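Local coordinates for uncharacterized protein MJ0327 (Methanocaldococcus jannaschii DSM 2661, PDB 2QTD) that is of unknown function but, as a member of the dinitrogenase iron-molybdenum cofactor family with a ribonuclease H-like fold, may bind an iron-molybdenum cofactor or a related cluster, at residues 63-68 / 77-82; 51-56 / 70-75; 59-64 / 92-97; 11-16 / 22-27. All blocks are in the same frame, centred on the assembly; numbering follows the deposited sequence.

Interaction 1. Residues 63-68 / 77-82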
# COMPACT_ATOMS: atom_id res chain seq x y z
N LYS A 63 2.57 -2.11 7.31
CA LYS A 63 2.66 -2.76 8.61
C LYS A 63 2.23 -1.83 9.71
O LYS A 63 1.66 -2.29 10.69
CB LYS A 63 4.06 -3.26 8.87
CG LYS A 63 4.51 -4.40 8.00
CD LYS A 63 5.83 -4.93 8.50
CE LYS A 63 6.45 -6.02 7.65
NZ LYS A 63 7.69 -6.54 8.32
N ASN A 64 2.60 -0.56 9.60
CA ASN A 64 2.27 0.49 10.59
C ASN A 64 2.05 1.76 9.84
O ASN A 64 2.60 1.92 8.76
CB ASN A 64 3.40 0.76 11.55
CG ASN A 64 3.58 -0.32 12.57
OD1 ASN A 64 2.74 -0.49 13.46
ND2 ASN A 64 4.70 -1.03 12.48
N ILE A 65 1.30 2.68 10.43
CA ILE A 65 0.96 3.97 9.80
C ILE A 65 0.72 4.93 10.97
O ILE A 65 0.30 4.51 12.05
CB ILE A 65 -0.25 3.86 8.81
CG1 ILE A 65 -0.48 5.17 8.00
CG2 ILE A 65 -1.54 3.36 9.54
CD1 ILE A 65 -1.39 4.91 6.84
N SER A 66 1.04 6.21 10.76
CA SER A 66 0.92 7.24 11.79
C SER A 66 -0.54 7.65 11.93
O SER A 66 -1.34 7.51 10.99
CB SER A 66 1.79 8.47 11.46
OG SER A 66 1.25 9.22 10.38
N GLU A 67 -0.88 8.19 13.08
CA GLU A 67 -2.21 8.72 13.29
C GLU A 67 -2.57 9.77 12.25
O GLU A 67 -3.65 9.72 11.69
CB GLU A 67 -2.36 9.28 14.70
CG GLU A 67 -2.34 8.22 15.78
CD GLU A 67 -2.40 8.81 17.16
OE1 GLU A 67 -3.29 9.66 17.41
OE2 GLU A 67 -1.55 8.44 18.01
N GLU A 68 -1.62 10.67 11.94
CA GLU A 68 -1.80 11.70 10.90
C GLU A 68 -2.04 11.14 9.51
O GLU A 68 -3.01 11.54 8.84
CB GLU A 68 -0.61 12.69 10.86
N ILE A 77 -9.47 6.01 1.34
CA ILE A 77 -8.66 4.79 1.02
C ILE A 77 -8.85 3.79 2.18
O ILE A 77 -8.93 4.17 3.34
CB ILE A 77 -7.14 5.17 0.82
CG1 ILE A 77 -6.98 6.23 -0.28
CG2 ILE A 77 -6.18 3.99 0.48
CD1 ILE A 77 -5.56 6.60 -0.56
N GLU A 78 -8.96 2.52 1.83
CA GLU A 78 -8.93 1.43 2.79
C GLU A 78 -7.49 1.02 3.02
O GLU A 78 -6.76 0.87 2.06
CB GLU A 78 -9.72 0.28 2.24
CG GLU A 78 -11.18 0.68 2.02
CD GLU A 78 -11.98 -0.42 1.42
OE1 GLU A 78 -11.51 -0.97 0.38
OE2 GLU A 78 -13.06 -0.73 1.98
N ILE A 79 -7.10 0.82 4.28
CA ILE A 79 -5.72 0.60 4.69
C ILE A 79 -5.66 -0.79 5.30
O ILE A 79 -6.38 -1.08 6.27
CB ILE A 79 -5.20 1.68 5.68
CG1 ILE A 79 -5.42 3.08 5.05
CG2 ILE A 79 -3.75 1.44 5.99
CD1 ILE A 79 -5.03 4.21 5.93
N TYR A 80 -4.81 -1.64 4.73
CA TYR A 80 -4.75 -3.06 5.10
C TYR A 80 -3.41 -3.37 5.73
O TYR A 80 -2.39 -2.78 5.37
CB TYR A 80 -4.94 -3.95 3.89
CG TYR A 80 -6.33 -3.90 3.34
CD1 TYR A 80 -7.33 -4.69 3.87
CD2 TYR A 80 -6.66 -2.96 2.38
CE1 TYR A 80 -8.62 -4.62 3.38
CE2 TYR A 80 -7.96 -2.87 1.90
CZ TYR A 80 -8.92 -3.69 2.41
OH TYR A 80 -10.22 -3.63 1.93
N HIS A 81 -3.41 -4.29 6.68
CA HIS A 81 -2.20 -4.65 7.41
C HIS A 81 -1.46 -5.80 6.74
O HIS A 81 -2.02 -6.88 6.50
CB HIS A 81 -2.56 -5.06 8.84
CG HIS A 81 -1.35 -5.22 9.71
ND1 HIS A 81 -0.89 -6.45 10.11
CD2 HIS A 81 -0.50 -4.31 10.22
CE1 HIS A 81 0.20 -6.29 10.84
NE2 HIS A 81 0.47 -4.99 10.91
N ALA A 82 -0.21 -5.56 6.37
CA ALA A 82 0.67 -6.59 5.83
C ALA A 82 0.98 -7.67 6.82
O ALA A 82 1.09 -7.40 8.02
CB ALA A 82 1.96 -6.00 5.33
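A beta-alpha-beta unit (strand 59-62, helix 67-74, strand 78-81) of the ribonuclease H-like fold brings the link between its first strand and its helix, residues 63-65, against its second strand, the two running 148° apart. The imidazole of His81 turns an edge to the backbone of Lys63: Lys63 O lies in the ring plane, 3.0 Å from both His81 NE2 and His81 CD2. With CG of His81 anti to the backbone N (chi1 -171°), the ring stands beside its own carbonyl carbon, and its end comes nearer to residues 63-65. A bound Tris molecule, probably from the crystallisation liquor, lies about 5 Å from the His81 side chain. A leucine in place of His81 would probably leave the carbonyl of Lys63 facing an apolar branch, without the polar ring edge beside it. Next to the ring, CG of Lys63 rests on the methyl group of Ala82, with Lys63 CG 4.0 Å from Ala82 CB. Beyond CG the lysine chain is extended and leads away from the strand, so that its ammonium group reaches Asp85 in a salt bridge while CG stays on the alanine. Ile79 packs on Tyr70 of helix 67-74 as well as on Ile65, so it touches both the helix and the link. Ser66 marks the start of that helix as its N-cap, its hydroxyl accepting from the backbone N of Asn69. In the buried part the two isoleucines meet tip to tip, Ile65 CD1 lying 3.8 Å from Ile79 CD1.

Interaction 2. Residues 51-56 / 70-75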
# COMPACT_ATOMS: atom_id res chain seq x y z
N SER A 51 2.88 12.94 -4.59
CA SER A 51 2.57 12.05 -5.73
C SER A 51 1.67 10.89 -5.39
O SER A 51 0.82 10.51 -6.18
CB SER A 51 3.85 11.48 -6.33
OG SER A 51 4.61 12.51 -6.93
N ILE A 52 1.88 10.31 -4.22
CA ILE A 52 1.09 9.18 -3.78
C ILE A 52 -0.39 9.60 -3.65
O ILE A 52 -1.30 8.85 -4.00
CB ILE A 52 1.72 8.57 -2.48
CG1 ILE A 52 1.24 7.15 -2.23
CG2 ILE A 52 1.49 9.49 -1.25
CD1 ILE A 52 1.72 6.61 -0.91
N VAL A 53 -0.63 10.83 -3.21
CA VAL A 53 -2.00 11.33 -3.14
C VAL A 53 -2.61 11.46 -4.55
O VAL A 53 -3.77 11.11 -4.75
CB VAL A 53 -2.08 12.70 -2.36
CG1 VAL A 53 -3.50 13.27 -2.39
CG2 VAL A 53 -1.62 12.51 -0.94
N LYS A 54 -1.83 11.96 -5.51
CA LYS A 54 -2.28 12.15 -6.89
C LYS A 54 -2.63 10.84 -7.65
O LYS A 54 -3.42 10.84 -8.60
CB LYS A 54 -1.24 12.93 -7.70
CG LYS A 54 -1.02 14.39 -7.26
CD LYS A 54 -0.07 15.10 -8.23
N GLU A 55 -2.04 9.72 -7.23
CA GLU A 55 -2.31 8.39 -7.82
C GLU A 55 -3.74 7.91 -7.64
O GLU A 55 -4.22 7.10 -8.43
CB GLU A 55 -1.35 7.34 -7.18
CG GLU A 55 0.08 7.39 -7.64
CD GLU A 55 0.23 7.04 -9.13
OE1 GLU A 55 -0.47 6.10 -9.65
OE2 GLU A 55 1.02 7.73 -9.77
N ASN A 56 -4.40 8.40 -6.60
CA ASN A 56 -5.81 8.07 -6.33
C ASN A 56 -5.99 6.54 -6.19
O ASN A 56 -6.82 5.90 -6.87
CB ASN A 56 -6.71 8.65 -7.42
CG ASN A 56 -8.17 8.71 -7.03
OD1 ASN A 56 -8.51 8.70 -5.83
ND2 ASN A 56 -9.06 8.82 -8.03
N TYR A 70 -2.95 8.01 8.81
CA TYR A 70 -4.22 7.29 8.90
C TYR A 70 -5.42 8.23 8.76
O TYR A 70 -6.32 7.96 7.97
CB TYR A 70 -4.34 6.48 10.20
CG TYR A 70 -5.56 5.58 10.17
CD1 TYR A 70 -5.53 4.35 9.51
CD2 TYR A 70 -6.76 5.98 10.79
CE1 TYR A 70 -6.66 3.54 9.47
CE2 TYR A 70 -7.89 5.17 10.75
CZ TYR A 70 -7.83 3.96 10.08
OH TYR A 70 -8.93 3.15 10.05
N LYS A 71 -5.42 9.33 9.50
CA LYS A 71 -6.48 10.35 9.39
C LYS A 71 -6.66 10.85 7.95
O LYS A 71 -7.78 10.82 7.42
CB LYS A 71 -6.22 11.52 10.35
CG LYS A 71 -7.38 12.48 10.49
N LYS A 72 -5.55 11.23 7.32
CA LYS A 72 -5.54 11.75 5.94
C LYS A 72 -6.06 10.74 4.90
O LYS A 72 -7.00 11.00 4.17
CB LYS A 72 -4.10 12.22 5.60
CG LYS A 72 -3.81 12.51 4.13
CD LYS A 72 -2.51 13.30 3.95
CE LYS A 72 -2.07 13.29 2.49
NZ LYS A 72 -1.11 14.36 2.13
N PHE A 73 -5.45 9.56 4.85
CA PHE A 73 -5.78 8.58 3.81
C PHE A 73 -7.07 7.80 4.06
O PHE A 73 -7.75 7.44 3.10
CB PHE A 73 -4.59 7.62 3.58
CG PHE A 73 -3.38 8.27 2.93
CD1 PHE A 73 -3.29 8.37 1.55
CD2 PHE A 73 -2.33 8.78 3.69
CE1 PHE A 73 -2.19 8.96 0.94
CE2 PHE A 73 -1.23 9.37 3.09
CZ PHE A 73 -1.17 9.47 1.71
N SER A 74 -7.45 7.54 5.33
CA SER A 74 -8.65 6.72 5.60
C SER A 74 -9.99 7.36 5.19
O SER A 74 -10.99 6.65 5.09
CB SER A 74 -8.71 6.21 7.07
OG SER A 74 -8.87 7.27 7.98
N LYS A 75 -9.99 8.67 4.94
CA LYS A 75 -11.14 9.39 4.37
C LYS A 75 -11.64 8.79 3.06
O LYS A 75 -12.85 8.76 2.79
CB LYS A 75 -10.77 10.86 4.10
CG LYS A 75 -10.59 11.72 5.34
CD LYS A 75 -10.35 13.20 5.01
CE LYS A 75 -9.98 13.98 6.28
NZ LYS A 75 -10.24 15.44 6.15
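Helices 46-54 and 67-74 of this ribonuclease H-like alpha/beta fold meet through four side chains, Ile52 and Val53 on one and Lys72 and Phe73 on the other; their backbones stay well apart, with Val53 CA 8.4 Å from Phe73 CA. The apolar contacts centre on the phenyl ring. Ile52, in the one of its two conformers described here, crosses it at about a right angle and brings its CG2 methyl to the ring edge, near the ring plane, 4.0 Å from Phe73 CZ. Val53 CG2 approaches the same end of the ring obliquely, 4.1 Å from Phe73 CE1. Phe20 meets Phe73 edge-to-face and also touches Ile52. A polar bond lies within segment 70-75: Ser74 OG donates to Tyr70 O over 2.6 Å, from above the carbonyl plane, while Ser74 N reaches the same oxygen from the opposite face. Aliphatic contact with a charged chain joins two exposed residues. CG of Lys72 is anti to its backbone N (chi1 167°) and the rest of the chain is extended, which lets its end reach Val53 of the other helix. There it crosses Val53 at about a right angle, with Lys72 CE 3.5 Å from Val53 CG2.

Interaction 3. Residues 59-64 / 92-97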
# COMPACT_ATOMS: atom_id res chain seq x y z
N ALA A 59 -6.37 1.43 -2.20
CA ALA A 59 -6.00 0.73 -0.98
C ALA A 59 -4.54 0.94 -0.73
O ALA A 59 -3.77 1.19 -1.70
CB ALA A 59 -6.31 -0.76 -1.13
N ILE A 60 -4.14 0.85 0.55
CA ILE A 60 -2.74 0.83 0.99
C ILE A 60 -2.49 -0.48 1.73
O ILE A 60 -3.37 -0.91 2.48
CB ILE A 60 -2.42 2.06 1.90
CG1 ILE A 60 -2.37 3.35 1.11
CG2 ILE A 60 -1.08 1.88 2.66
CD1 ILE A 60 -2.50 4.68 1.96
N ILE A 61 -1.30 -1.08 1.56
CA ILE A 61 -0.79 -2.21 2.36
C ILE A 61 0.44 -1.69 3.06
O ILE A 61 1.35 -1.20 2.42
CB ILE A 61 -0.53 -3.46 1.57
CG1 ILE A 61 -1.79 -3.95 0.87
CG2 ILE A 61 0.05 -4.57 2.43
CD1 ILE A 61 -1.49 -5.12 -0.11
N CYS A 62 0.41 -1.77 4.39
CA CYS A 62 1.54 -1.41 5.24
C CYS A 62 1.48 -2.18 6.56
O CYS A 62 0.52 -2.85 6.86
CB CYS A 62 1.54 0.10 5.50
SG CYS A 62 0.10 0.70 6.47
N LYS A 63 2.57 -2.11 7.31
CA LYS A 63 2.66 -2.76 8.61
C LYS A 63 2.23 -1.83 9.71
O LYS A 63 1.66 -2.29 10.69
CB LYS A 63 4.06 -3.26 8.87
CG LYS A 63 4.51 -4.40 8.00
CD LYS A 63 5.83 -4.93 8.50
CE LYS A 63 6.45 -6.02 7.65
NZ LYS A 63 7.69 -6.54 8.32
N ASN A 64 2.60 -0.56 9.60
CA ASN A 64 2.27 0.49 10.59
C ASN A 64 2.05 1.76 9.84
O ASN A 64 2.60 1.92 8.76
CB ASN A 64 3.40 0.76 11.55
CG ASN A 64 3.58 -0.32 12.57
OD1 ASN A 64 2.74 -0.49 13.46
ND2 ASN A 64 4.70 -1.03 12.48
N SER A 92 -0.97 -11.45 -3.11
CA SER A 92 -1.84 -12.63 -3.19
C SER A 92 -2.91 -12.66 -2.08
O SER A 92 -4.09 -12.91 -2.36
CB SER A 92 -1.03 -13.94 -3.15
OG SER A 92 -0.09 -14.00 -4.20
N LEU A 93 -2.49 -12.44 -0.83
CA LEU A 93 -3.41 -12.38 0.31
C LEU A 93 -4.47 -11.29 0.13
O LEU A 93 -5.64 -11.49 0.44
CB LEU A 93 -2.64 -12.20 1.62
CG LEU A 93 -1.83 -13.41 2.12
CD1 LEU A 93 -0.90 -12.97 3.29
CD2 LEU A 93 -2.74 -14.54 2.58
N PHE A 94 -4.05 -10.14 -0.40
CA PHE A 94 -4.94 -9.01 -0.67
C PHE A 94 -6.05 -9.42 -1.65
O PHE A 94 -7.23 -9.28 -1.38
CB PHE A 94 -4.15 -7.79 -1.19
CG PHE A 94 -5.02 -6.63 -1.56
CD1 PHE A 94 -5.49 -5.77 -0.60
CD2 PHE A 94 -5.47 -6.47 -2.87
CE1 PHE A 94 -6.33 -4.72 -0.93
CE2 PHE A 94 -6.33 -5.43 -3.20
CZ PHE A 94 -6.73 -4.54 -2.21
N ILE A 95 -5.62 -9.97 -2.76
CA ILE A 95 -6.54 -10.42 -3.83
C ILE A 95 -7.50 -11.46 -3.32
O ILE A 95 -8.70 -11.39 -3.62
CB ILE A 95 -5.78 -10.94 -5.05
CG1 ILE A 95 -5.07 -9.77 -5.73
CG2 ILE A 95 -6.73 -11.64 -6.05
CD1 ILE A 95 -4.11 -10.13 -6.87
N GLU A 96 -7.00 -12.37 -2.48
CA GLU A 96 -7.81 -13.43 -1.86
C GLU A 96 -8.82 -12.95 -0.79
O GLU A 96 -9.67 -13.75 -0.34
CB GLU A 96 -6.88 -14.50 -1.25
CG GLU A 96 -6.15 -15.33 -2.31
CD GLU A 96 -4.98 -16.16 -1.77
OE1 GLU A 96 -4.57 -16.02 -0.60
OE2 GLU A 96 -4.46 -17.00 -2.55
N GLY A 97 -8.71 -11.69 -0.37
CA GLY A 97 -9.58 -11.14 0.63
C GLY A 97 -9.18 -11.47 2.06
O GLY A 97 -10.00 -11.32 2.96
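Phe94 of helix 87-95 lies over two residues of strand 59-62, Ala59 and Ile61, whose side chains point to the same side of the central sheet; this is helix-on-sheet packing in the buried core. Its CG is anti to the backbone N (chi1 177°), which drives the ring from the helix toward the strand. The ring reaches both residues obliquely. Its outer end meets the alanine, with Ala59 CB 4.0 Å from Phe94 CZ and as far from Phe94 CE1. The root of the side chain meets the isoleucine: Ile61 CD1 is 3.9 Å from Phe94 CB and 4.1 Å from Phe94 CD1. For Ile61 it is the long branch that does the touching, CG1 standing anti to the carbonyl carbon (chi1 -59°) and the chain then extended (chi2 172°), so that the terminal methyl reaches the base of the phenyl group. The small side chain of Ala59 probably lets the far end of the ring come this close to the strand. Around this pair Phe94 also packs on Val7 of strand 5-11 and Ile31 of strand 25-32, and it meets Tyr80 of strand 78-81 edge-to-face, so one ring spans several strands. An alanine at Phe94 would probably open a gap above Ala59 and Ile61 and take the edge-to-face partner from Tyr80. At the helix end, Gly97 with positive phi forms a Schellman motif, its N bonded to Phe94 O at 3.0 Å. Because the side chains bring only carbon to this interface, the contact between the two segments rests on apolar packing alone.

Interaction 4. Residues 11-16 / 22-27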
# COMPACT_ATOMS: atom_id res chain seq x y z
N MSE A 11 7.36 0.04 0.78
CA MSE A 11 8.49 -0.86 0.50
C MSE A 11 9.86 -0.35 0.96
O MSE A 11 10.22 0.82 0.81
CB MSE A 11 8.58 -1.16 -1.01
CG MSE A 11 7.39 -1.96 -1.56
SE MSE A 11 7.34 -3.75 -0.80
CE MSE A 11 9.14 -4.49 -1.27
N ASP A 12 10.65 -1.27 1.52
CA ASP A 12 12.12 -1.12 1.59
C ASP A 12 12.72 -1.88 0.40
O ASP A 12 12.01 -2.57 -0.33
CB ASP A 12 12.68 -1.67 2.90
CG ASP A 12 12.40 -0.76 4.09
OD1 ASP A 12 12.02 0.42 3.94
OD2 ASP A 12 12.61 -1.24 5.20
N VAL A 13 14.02 -1.77 0.18
CA VAL A 13 14.60 -2.41 -1.01
C VAL A 13 14.43 -3.93 -0.99
O VAL A 13 14.21 -4.51 -2.04
CB VAL A 13 16.09 -2.02 -1.30
CG1 VAL A 13 16.20 -0.52 -1.50
CG2 VAL A 13 17.07 -2.52 -0.22
N ASP A 14 14.45 -4.53 0.21
CA ASP A 14 14.45 -5.99 0.40
C ASP A 14 13.14 -6.61 0.93
O ASP A 14 13.01 -7.83 0.95
CB ASP A 14 15.65 -6.42 1.28
CG ASP A 14 15.81 -5.58 2.59
OD1 ASP A 14 15.13 -4.54 2.75
OD2 ASP A 14 16.65 -5.95 3.44
N LYS A 15 12.16 -5.79 1.30
CA LYS A 15 10.98 -6.25 2.05
C LYS A 15 9.99 -5.12 2.22
O LYS A 15 10.34 -3.95 2.00
CB LYS A 15 11.42 -6.79 3.42
CG LYS A 15 12.24 -5.79 4.23
CD LYS A 15 12.41 -6.25 5.68
CE LYS A 15 13.01 -5.12 6.56
NZ LYS A 15 12.66 -5.31 8.00
N ILE A 16 8.76 -5.47 2.62
CA ILE A 16 7.77 -4.50 3.08
C ILE A 16 8.40 -3.80 4.29
O ILE A 16 9.01 -4.47 5.15
CB ILE A 16 6.41 -5.18 3.42
CG1 ILE A 16 5.79 -5.84 2.17
CG2 ILE A 16 5.42 -4.13 3.99
CD1 ILE A 16 4.49 -6.64 2.43
N ASP A 22 8.41 5.23 7.12
CA ASP A 22 9.84 4.95 7.05
C ASP A 22 10.29 4.31 5.73
O ASP A 22 11.50 4.15 5.50
CB ASP A 22 10.29 4.14 8.28
CG ASP A 22 10.37 2.63 8.07
OD1 ASP A 22 9.48 2.02 7.49
OD2 ASP A 22 11.35 2.01 8.54
N CYS A 23 9.34 3.97 4.86
CA CYS A 23 9.69 3.23 3.64
C CYS A 23 10.65 3.99 2.71
O CYS A 23 10.79 5.22 2.78
CB CYS A 23 8.46 2.76 2.88
SG CYS A 23 7.43 4.00 2.12
N LYS A 24 11.38 3.22 1.92
CA LYS A 24 12.20 3.82 0.84
C LYS A 24 11.33 4.31 -0.29
O LYS A 24 11.56 5.40 -0.85
CB LYS A 24 13.28 2.82 0.38
CG LYS A 24 14.17 3.29 -0.79
CD LYS A 24 15.04 4.50 -0.39
CE LYS A 24 15.74 5.19 -1.59
NZ LYS A 24 16.68 6.25 -1.11
N TYR A 25 10.32 3.51 -0.65
CA TYR A 25 9.42 3.84 -1.78
C TYR A 25 8.08 3.18 -1.59
O TYR A 25 7.97 2.25 -0.77
CB TYR A 25 10.02 3.44 -3.15
CG TYR A 25 10.13 1.95 -3.40
CD1 TYR A 25 11.18 1.23 -2.89
CD2 TYR A 25 9.21 1.26 -4.17
CE1 TYR A 25 11.31 -0.16 -3.12
CE2 TYR A 25 9.34 -0.13 -4.40
CZ TYR A 25 10.39 -0.82 -3.87
OH TYR A 25 10.56 -2.17 -4.07
N PHE A 26 7.07 3.70 -2.31
CA PHE A 26 5.74 3.14 -2.47
C PHE A 26 5.73 2.41 -3.79
O PHE A 26 6.15 2.96 -4.85
CB PHE A 26 4.66 4.21 -2.47
CG PHE A 26 4.75 5.13 -1.30
CD1 PHE A 26 4.35 4.68 -0.05
CD2 PHE A 26 5.20 6.43 -1.45
CE1 PHE A 26 4.43 5.54 1.06
CE2 PHE A 26 5.27 7.30 -0.35
CZ PHE A 26 4.89 6.85 0.89
N LEU A 27 5.40 1.12 -3.73
CA LEU A 27 5.12 0.32 -4.91
C LEU A 27 3.63 0.48 -5.28
O LEU A 27 2.74 0.09 -4.50
CB LEU A 27 5.51 -1.14 -4.68
CG LEU A 27 5.26 -2.12 -5.85
CD1 LEU A 27 6.20 -1.78 -7.02
CD2 LEU A 27 5.54 -3.53 -5.39
O HOH W 1 11.47 -0.52 7.47
O HOH W 2 13.35 2.24 5.60
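Met11, deposited as selenomethionine, pairs with Tyr25 as an antiparallel hydrogen-bonded pair where strands 5-11 and 25-32 adjoin, and a classic beta bulge sets Lys24 and Tyr25 both opposite it. Met11 N donates to Tyr25 O over 2.8 Å, almost in line with the carbonyl. In return Tyr25 N reaches Met11 O at 3.1 Å in a straight bond (N-H...O 168°) in the carbonyl plane; Lys24 N adds a weak, bent one to the same oxygen. On the side of the sheet that carries both side chains, Met11 CB sits over a face of the phenol ring in a CH-pi contact, 3.6 Å from the Tyr25 ring centroid. Tyr25 has its CG between backbone N and carbonyl carbon (chi1 69°), which brings that face against Met11 CB, offset toward the ring's rim. Met11 CG also packs alongside Leu27, and both residues touch Val87 of helix 87-95. Farther out, the loop is joined by water: Asp12 and Asp22, whose like charges lie near each other, share two bridging waters instead of a direct bond. The Asp22 carboxylate is anchored through OD1 to the backbone N of Ser19. One water donates to Asp12 OD2 and Asp22 OD2; the other donates to Asp12 OD1 at 2.8 Å and to Asp22 O.

Interaction 3 is wholly buried, a helix-on-sheet contact made of carbon alone. Interaction 1 is buried as well, but adds a polar ring edge and a lysine whose charge is met elsewhere. Interactions 2 and 4 reach the surface: the former ends in a lysine chain laid on a valine, the latter in bridging waters. Interactions 1 and 3 share Lys63 and Asn64 and reach neighbouring strands, 78-81 and 59-62, of one sheet, where Tyr80 N lies 2.8 Å from Ile60 O. Helix 67-74 links interactions 1 and 2 through Tyr70. Interactions 2 and 3 lie on opposite sides of the chain's centre, yet Phe73 touches Ile60. Interaction 4 alone has clear backbone hydrogen bonds between its two segments.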